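Local coordinates for lysyl oxidase (Pichia pastoris, PDB 1W7C), which probably oxidises primary amines, including peptidyl lysine side chains, to aldehydes as a copper- and topaquinone-dependent amine oxidase, at residues E59-N64 with E114-Y119. Sequence-based numbering, arbitrary orientation.
Sequences ETLKPN and EPLSFY. With NAG (2-acetamido-2-deoxy-beta-D-glucopyranose), chain B; NAG (2-acetamido-2-deoxy-beta-D-glucopyranose), chain C.
Leu61 meets three side chains of 114-119 at once, its forked end suiting a site where several apolar surfaces converge. Leu61 points toward the other segment, with CG anti to the backbone N (chi1 180°), and the two branches beyond it take different partners. Leu61 CD2 faces Leu116 tip to tip, 4.2 Å from Leu116 CD1, and also lies at the edge of the Phe118 ring, 4.3 Å from Phe118 CE2. Leu61 CD1 approaches Tyr119 obliquely, 4.0 Å from Tyr119 CE2. One face of Phe118 takes the edge of Tyr119, whose CD2 sits over the ring centre; in turn Phe118 CZ lies in the plane of the Tyr119 ring.

The opposite face of Phe118 carries sugar, which completes a sandwich. Asparagine is the residue whose side-chain amide carries N-linked glycan, and here Asn64 ND2 is bonded to C1 of the first N-acetylglucosamine. C5 of that sugar stands 3.6 Å above the Phe118 ring plane, offset toward the rim, so that the flat aromatic surface receives the apolar side of the pyranose as a CH-pi contact. Phe118 CB lies 3.3 Å from O7 of the second N-acetylglucosamine, and Asn64 OD1 comes obliquely to within 4.1 Å of Phe118 CZ.

Further out, Tyr119 OH is hydrogen-bonded to Glu99, which gives the buried phenol a polar partner while its ring packs against Leu61 and Phe118. Backbone bonds of Leu61 with Asn82 and of Leu116 with Glu99 tie the two segments to strands 82-89 and 96-103, the strands that separate 53-61 from 112-115. The contact thus gathers side chains over one antiparallel sheet of the amine oxidase N2 domain, with an N-linked glycan laid across an aromatic ring, a familiar protein-carbohydrate stacking motif.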
loop_
_atom_site.group_PDB
_atom_site.type_symbol
_atom_site.label_atom_id
_atom_site.label_comp_id
_atom_site.label_asym_id
_atom_site.label_seq_id
_atom_site.Cartn_x
_atom_site.Cartn_y
_atom_site.Cartn_z
ATOM N N GLU A 59 -27.442 24.418 -3.679
ATOM C CA GLU A 59 -26.973 23.175 -4.276
ATOM C C GLU A 59 -28.064 22.117 -4.344
ATOM O O GLU A 59 -29.123 22.253 -3.742
ATOM C CB GLU A 59 -25.765 22.619 -3.524
ATOM C CG GLU A 59 -26.099 22.126 -2.136
ATOM C CD GLU A 59 -25.039 21.223 -1.521
ATOM O OE1 GLU A 59 -24.035 20.895 -2.188
ATOM O OE2 GLU A 59 -25.265 20.837 -0.353
ATOM N N THR A 60 -27.777 21.035 -5.075
ATOM C CA THR A 60 -28.714 19.921 -5.146
ATOM C C THR A 60 -28.929 19.281 -3.786
ATOM O O THR A 60 -27.961 18.958 -3.100
ATOM C CB THR A 60 -28.188 18.888 -6.102
ATOM O OG1 THR A 60 -28.101 19.480 -7.405
ATOM C CG2 THR A 60 -29.137 17.691 -6.211
ATOM N N LEU A 61 -30.193 19.109 -3.400
ATOM C CA LEU A 61 -30.554 18.248 -2.288
ATOM C C LEU A 61 -30.799 16.876 -2.902
ATOM O O LEU A 61 -31.805 16.678 -3.597
ATOM C CB LEU A 61 -31.805 18.775 -1.582
ATOM C CG LEU A 61 -32.278 17.943 -0.408
ATOM C CD1 LEU A 61 -31.267 17.930 0.723
ATOM C CD2 LEU A 61 -33.614 18.494 0.090
ATOM N N LYS A 62 -29.874 15.953 -2.692
ATOM C CA LYS A 62 -29.893 14.683 -3.434
ATOM C C LYS A 62 -31.129 13.852 -3.047
ATOM O O LYS A 62 -31.655 13.954 -1.940
ATOM C CB LYS A 62 -28.623 13.888 -3.187
ATOM C CG LYS A 62 -27.401 14.506 -3.885
ATOM C CD LYS A 62 -26.184 13.687 -3.661
ATOM C CE LYS A 62 -24.962 14.332 -4.251
ATOM N NZ LYS A 62 -24.529 15.533 -3.462
ATOM N N PRO A 63 -31.610 13.028 -3.970
ATOM C CA PRO A 63 -32.759 12.183 -3.664
ATOM C C PRO A 63 -32.522 11.215 -2.507
ATOM O O PRO A 63 -31.409 10.856 -2.219
ATOM C CB PRO A 63 -32.997 11.437 -4.976
ATOM C CG PRO A 63 -32.476 12.346 -6.037
ATOM C CD PRO A 63 -31.196 12.900 -5.379
ATOM N N ASN A 64 -33.615 10.821 -1.884
ATOM C CA ASN A 64 -33.573 9.781 -0.901
ATOM C C ASN A 64 -33.387 8.425 -1.589
ATOM O O ASN A 64 -33.672 8.273 -2.766
ATOM C CB ASN A 64 -34.832 9.805 -0.078
ATOM C CG ASN A 64 -34.867 10.924 0.935
ATOM O OD1 ASN A 64 -33.832 11.489 1.318
ATOM N ND2 ASN A 64 -36.088 11.253 1.355
ATOM N N GLU A 114 -39.019 25.870 2.563
ATOM C CA GLU A 114 -39.282 25.334 3.889
ATOM C C GLU A 114 -37.988 25.197 4.671
ATOM O O GLU A 114 -36.953 24.919 4.084
ATOM C CB GLU A 114 -39.904 23.936 3.791
ATOM C CG GLU A 114 -41.165 23.831 2.940
ATOM C CD GLU A 114 -41.554 22.387 2.670
ATOM O OE1 GLU A 114 -40.837 21.468 3.143
ATOM O OE2 GLU A 114 -42.572 22.170 1.980
ATOM N N PRO A 115 -38.039 25.320 5.995
ATOM C CA PRO A 115 -36.888 24.943 6.815
ATOM C C PRO A 115 -36.446 23.505 6.508
ATOM O O PRO A 115 -37.263 22.617 6.303
ATOM C CB PRO A 115 -37.404 25.088 8.252
ATOM C CG PRO A 115 -38.556 26.000 8.174
ATOM C CD PRO A 115 -39.167 25.777 6.825
ATOM N N LEU A 116 -35.139 23.307 6.473
ATOM C CA LEU A 116 -34.528 22.033 6.107
ATOM C C LEU A 116 -33.611 21.563 7.213
ATOM O O LEU A 116 -32.646 22.261 7.572
ATOM C CB LEU A 116 -33.738 22.207 4.820
ATOM C CG LEU A 116 -32.985 21.012 4.289
ATOM C CD1 LEU A 116 -33.897 19.821 4.044
ATOM C CD2 LEU A 116 -32.291 21.415 2.996
ATOM N N SER A 117 -33.917 20.390 7.771
ATOM C CA SER A 117 -33.167 19.873 8.894
ATOM C C SER A 117 -33.127 18.356 9.029
ATOM O O SER A 117 -32.523 17.860 9.982
ATOM C CB SER A 117 -33.720 20.436 10.202
ATOM O OG SER A 117 -35.034 19.967 10.425
ATOM N N PHE A 118 -33.699 17.611 8.079
ATOM C CA PHE A 118 -33.889 16.185 8.328
ATOM C C PHE A 118 -32.558 15.432 8.529
ATOM O O PHE A 118 -32.528 14.409 9.199
ATOM C CB PHE A 118 -34.789 15.517 7.277
ATOM C CG PHE A 118 -34.179 15.371 5.888
ATOM C CD1 PHE A 118 -33.320 14.317 5.633
ATOM C CD2 PHE A 118 -34.509 16.232 4.838
ATOM C CE1 PHE A 118 -32.771 14.133 4.376
ATOM C CE2 PHE A 118 -33.942 16.059 3.576
ATOM C CZ PHE A 118 -33.084 15.001 3.346
ATOM N N TYR A 119 -31.500 15.882 7.863
ATOM C CA TYR A 119 -30.180 15.239 7.931
ATOM C C TYR A 119 -29.319 15.771 9.082
ATOM O O TYR A 119 -28.197 15.316 9.260
ATOM C CB TYR A 119 -29.419 15.362 6.588
ATOM C CG TYR A 119 -29.396 16.770 6.071
ATOM C CD1 TYR A 119 -28.624 17.761 6.689
ATOM C CD2 TYR A 119 -30.204 17.132 5.009
ATOM C CE1 TYR A 119 -28.650 19.079 6.246
ATOM C CE2 TYR A 119 -30.271 18.418 4.585
ATOM C CZ TYR A 119 -29.487 19.408 5.193
ATOM O OH TYR A 119 -29.522 20.719 4.705
HETATM C C1 NAG B . -36.141 12.194 2.444
HETATM C C2 NAG B . -37.416 13.028 2.176
HETATM C C3 NAG B . -37.801 13.978 3.322
HETATM C C4 NAG B . -37.694 13.267 4.670
HETATM C C5 NAG B . -36.367 12.514 4.725
HETATM C C6 NAG B . -36.136 11.788 6.023
HETATM C C7 NAG B . -38.035 13.632 -0.103
HETATM C C8 NAG B . -37.721 14.425 -1.336
HETATM N N2 NAG B . -37.223 13.784 0.937
HETATM O O3 NAG B . -39.112 14.477 3.105
HETATM O O4 NAG B . -37.655 14.177 5.763
HETATM O O5 NAG B . -36.257 11.557 3.695
HETATM O O6 NAG B . -37.084 10.759 6.088
HETATM O O7 NAG B . -39.017 12.887 -0.094
HETATM C C1 NAG C . -38.914 14.724 6.153
HETATM C C2 NAG C . -38.861 14.904 7.656
HETATM C C3 NAG C . -40.165 15.508 8.146
HETATM C C4 NAG C . -40.505 16.749 7.332
HETATM C C5 NAG C . -40.403 16.535 5.825
HETATM C C6 NAG C . -40.526 17.892 5.132
HETATM C C7 NAG C . -37.715 13.383 9.177
HETATM C C8 NAG C . -37.696 12.018 9.810
HETATM N N2 NAG C . -38.682 13.613 8.299
HETATM O O3 NAG C . -40.075 15.845 9.522
HETATM O O4 NAG C . -41.819 17.149 7.653
HETATM O O5 NAG C . -39.154 15.955 5.501
HETATM O O6 NAG C . -40.531 17.755 3.729
HETATM O O7 NAG C . -36.886 14.233 9.504
#